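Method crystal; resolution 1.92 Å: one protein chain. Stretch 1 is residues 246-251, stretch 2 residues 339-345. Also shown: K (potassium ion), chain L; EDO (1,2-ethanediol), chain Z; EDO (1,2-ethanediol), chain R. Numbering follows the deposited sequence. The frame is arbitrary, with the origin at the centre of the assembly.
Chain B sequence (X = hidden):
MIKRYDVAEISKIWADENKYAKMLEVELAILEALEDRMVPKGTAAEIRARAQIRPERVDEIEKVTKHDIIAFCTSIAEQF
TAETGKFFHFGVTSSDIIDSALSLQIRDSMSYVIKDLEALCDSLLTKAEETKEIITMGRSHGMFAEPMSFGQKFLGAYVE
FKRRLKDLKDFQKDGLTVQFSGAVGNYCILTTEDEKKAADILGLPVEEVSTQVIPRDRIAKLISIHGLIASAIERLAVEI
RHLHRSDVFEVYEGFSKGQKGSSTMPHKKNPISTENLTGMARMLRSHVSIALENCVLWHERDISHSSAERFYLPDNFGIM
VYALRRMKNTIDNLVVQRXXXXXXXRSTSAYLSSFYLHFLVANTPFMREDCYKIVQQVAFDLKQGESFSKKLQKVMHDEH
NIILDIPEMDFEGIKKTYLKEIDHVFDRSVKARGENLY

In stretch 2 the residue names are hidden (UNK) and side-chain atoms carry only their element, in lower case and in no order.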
# COMPACT_ATOMS: atom_id res chain seq x y z
N SER B 246 -25.32 -19.83 -1.37
CA SER B 246 -26.60 -20.55 -1.42
C SER B 246 -27.34 -20.36 -2.74
O SER B 246 -27.98 -21.30 -3.22
CB SER B 246 -27.52 -20.11 -0.28
OG SER B 246 -27.02 -20.51 0.97
N ASP B 247 -27.28 -19.15 -3.28
CA ASP B 247 -27.95 -18.82 -4.53
C ASP B 247 -27.40 -19.60 -5.72
O ASP B 247 -28.17 -20.01 -6.59
CB ASP B 247 -27.87 -17.31 -4.79
CG ASP B 247 -28.26 -16.49 -3.57
OD1 ASP B 247 -27.36 -16.14 -2.78
OD2 ASP B 247 -29.46 -16.21 -3.39
N VAL B 248 -26.09 -19.79 -5.78
CA VAL B 248 -25.49 -20.53 -6.89
C VAL B 248 -25.29 -22.00 -6.56
O VAL B 248 -25.73 -22.88 -7.30
CB VAL B 248 -24.13 -19.92 -7.27
CG1 VAL B 248 -23.64 -20.51 -8.58
CG2 VAL B 248 -24.23 -18.41 -7.36
N PHE B 249 -24.63 -22.27 -5.44
CA PHE B 249 -24.47 -23.63 -4.93
C PHE B 249 -23.93 -24.64 -5.95
O PHE B 249 -24.42 -25.77 -6.02
CB PHE B 249 -25.78 -24.15 -4.32
CG PHE B 249 -25.57 -25.13 -3.21
CD1 PHE B 249 -24.55 -24.95 -2.29
CD2 PHE B 249 -26.39 -26.24 -3.08
CE1 PHE B 249 -24.35 -25.86 -1.26
CE2 PHE B 249 -26.20 -27.15 -2.06
CZ PHE B 249 -25.18 -26.96 -1.15
N GLU B 250 -22.92 -24.25 -6.72
CA GLU B 250 -22.37 -25.16 -7.72
C GLU B 250 -21.22 -26.00 -7.16
O GLU B 250 -20.89 -27.06 -7.72
CB GLU B 250 -21.94 -24.36 -8.97
CG GLU B 250 -23.15 -23.82 -9.76
CD GLU B 250 -22.79 -23.00 -11.00
OE1 GLU B 250 -21.58 -22.85 -11.30
OE2 GLU B 250 -23.73 -22.51 -11.66
N VAL B 251 -20.61 -25.55 -6.06
CA VAL B 251 -19.59 -26.34 -5.37
C VAL B 251 -19.77 -26.20 -3.86
O VAL B 251 -20.46 -25.30 -3.40
CB VAL B 251 -18.15 -25.85 -5.68
CG1 VAL B 251 -17.90 -25.79 -7.18
CG2 VAL B 251 -17.91 -24.47 -5.06
N UNK B 339 -24.88 -31.75 -11.60
CA UNK B 339 -26.26 -31.60 -12.03
C UNK B 339 -26.80 -30.18 -11.80
O UNK B 339 -27.54 -29.66 -12.63
o UNK B 339 -26.47 -34.14 -13.14
c UNK B 339 -26.91 -34.04 -11.97
o UNK B 339 -27.16 -35.03 -11.25
c UNK B 339 -27.16 -32.65 -11.40
N UNK B 340 -26.42 -29.56 -10.69
CA UNK B 340 -26.79 -28.16 -10.44
C UNK B 340 -26.18 -27.25 -11.50
O UNK B 340 -26.84 -26.36 -12.04
c UNK B 340 -26.71 -28.21 -6.58
c UNK B 340 -26.39 -26.16 -8.94
c UNK B 340 -26.36 -27.70 -9.04
c UNK B 340 -27.26 -28.33 -7.98
N UNK B 341 -24.90 -27.49 -11.80
CA UNK B 341 -24.17 -26.68 -12.76
C UNK B 341 -24.80 -26.75 -14.15
O UNK B 341 -25.05 -25.73 -14.78
c UNK B 341 -22.71 -27.16 -12.86
c UNK B 341 -21.96 -26.82 -11.57
c UNK B 341 -22.01 -26.53 -14.04
c UNK B 341 -20.64 -27.54 -11.44
N UNK B 342 -25.06 -27.97 -14.61
CA UNK B 342 -25.55 -28.16 -15.97
C UNK B 342 -27.04 -27.85 -16.11
O UNK B 342 -27.50 -27.45 -17.18
o UNK B 342 -23.88 -32.16 -17.01
o UNK B 342 -22.32 -30.99 -18.00
c UNK B 342 -25.20 -29.57 -16.46
c UNK B 342 -23.69 -29.83 -16.43
c UNK B 342 -23.27 -31.09 -17.20
N UNK B 343 -27.80 -28.04 -15.04
CA UNK B 343 -29.22 -27.69 -15.07
C UNK B 343 -29.42 -26.18 -15.22
O UNK B 343 -30.40 -25.72 -15.81
c UNK B 343 -29.93 -28.20 -13.81
c UNK B 343 -30.28 -29.68 -13.88
o UNK B 343 -30.63 -30.25 -12.83
o UNK B 343 -30.21 -30.27 -14.99
N UNK B 344 -28.48 -25.41 -14.68
CA UNK B 344 -28.53 -23.96 -14.80
C UNK B 344 -28.33 -23.54 -16.25
O UNK B 344 -28.96 -22.59 -16.72
n UNK B 344 -27.50 -21.18 -11.56
c UNK B 344 -26.64 -21.24 -12.74
n UNK B 344 -28.07 -21.61 -9.37
c UNK B 344 -27.49 -23.33 -13.86
c UNK B 344 -27.22 -21.72 -10.38
c UNK B 344 -27.38 -21.82 -13.95
n UNK B 344 -26.07 -22.38 -10.20
N UNK B 345 -27.47 -24.25 -16.98
CA UNK B 345 -27.32 -24.04 -18.41
C UNK B 345 -28.63 -24.36 -19.12
O UNK B 345 -29.06 -23.63 -20.01
c UNK B 345 -26.12 -24.75 -20.51
c UNK B 345 -24.84 -24.45 -18.39
c UNK B 345 -26.17 -24.88 -19.00
K K L . -30.31 -18.87 -8.09
C1 EDO Z . -30.65 -21.25 -12.26
O1 EDO Z . -31.64 -21.68 -11.31
C2 EDO Z . -30.30 -19.78 -12.06
O2 EDO Z . -29.70 -19.60 -10.76
C1 EDO R . -24.67 -32.93 -8.09
O1 EDO R . -25.63 -31.98 -8.60
C2 EDO R . -24.20 -33.87 -9.19
O2 EDO R . -22.84 -34.28 -8.94
O HOH W 1 -23.83 -23.22 -14.26
O HOH W 2 -32.59 -18.38 -8.87
O HOH W 3 -30.78 -21.48 -7.35

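Stretch 2 is one run of helix that begins earlier in the chain and continues past it. Stretch 1 has helical phi/psi at 246-248 and then opens into a loop.

Position 339 has four side-chain atoms: two carbons, the second carrying two oxygens. That is a short carboxylate. It lies out of reach of stretch 1. The residue is D339.

Position 340 has four carbons. They fork at the first, and one arm is two carbons long. CB points toward stretch 1. The tip of the long arm lies 3.4 Å from O of F249 and 4.0 Å from its CD2. The short arm lies 3.7 Å from O of V248. A beta-branched, all-carbon chain with one longer arm is isoleucine, I340. Its CD1 approaches the F249 ring obliquely.

Position 341 has the same four carbons and the same fork. The first carbon of its long arm packs 3.6 Å from CB of E250. This is I341. CA of I341 lies 5.6 Å from CA of E250, the nearest pair.

Position 342 has three carbons in a row, the third carrying two oxygens. CB points away from stretch 1, and nothing is touched there. The residue is E342.

Position 343 has two carbons, the second carrying two oxygens. It is exposed and out of reach. The residue is D343. N of D343 donates to O of D339 at 2.9 Å, a helical bond.

Position 344 has three carbons, a nitrogen, then a carbon carrying two more nitrogens. That is a guanidinium on a long arm, and CB points toward stretch 1. One terminal nitrogen lies 3.0 Å from O of V248 and 2.8 Å from OE2 of E250. The residue is R344. Both NH1 contacts are hydrogen bonds, the second within a salt bridge. NH2 of R344 adds a weak bond to O of V248 at 3.4 Å.

Position 345 has three carbons, one carrying the other two. It is out of reach of stretch 1. The residue is V345.

The contact joins one charged anchor to apolar packing. R344 meets both a backbone carbonyl and a carboxylate near the plane of its guanidinium, so its charge is matched as it bonds. Water 1 donates to OE2 of E250 and O of I341, a second link between the stretches. O2 of ethanediol Z accepts from NH2 of R344 at 2.9 Å, and the same O2 binds potassium, as does O of D247. I340 and I341 pack against the loop at F249 and E250.

Stretch 2 (339-345) DIIEDRV
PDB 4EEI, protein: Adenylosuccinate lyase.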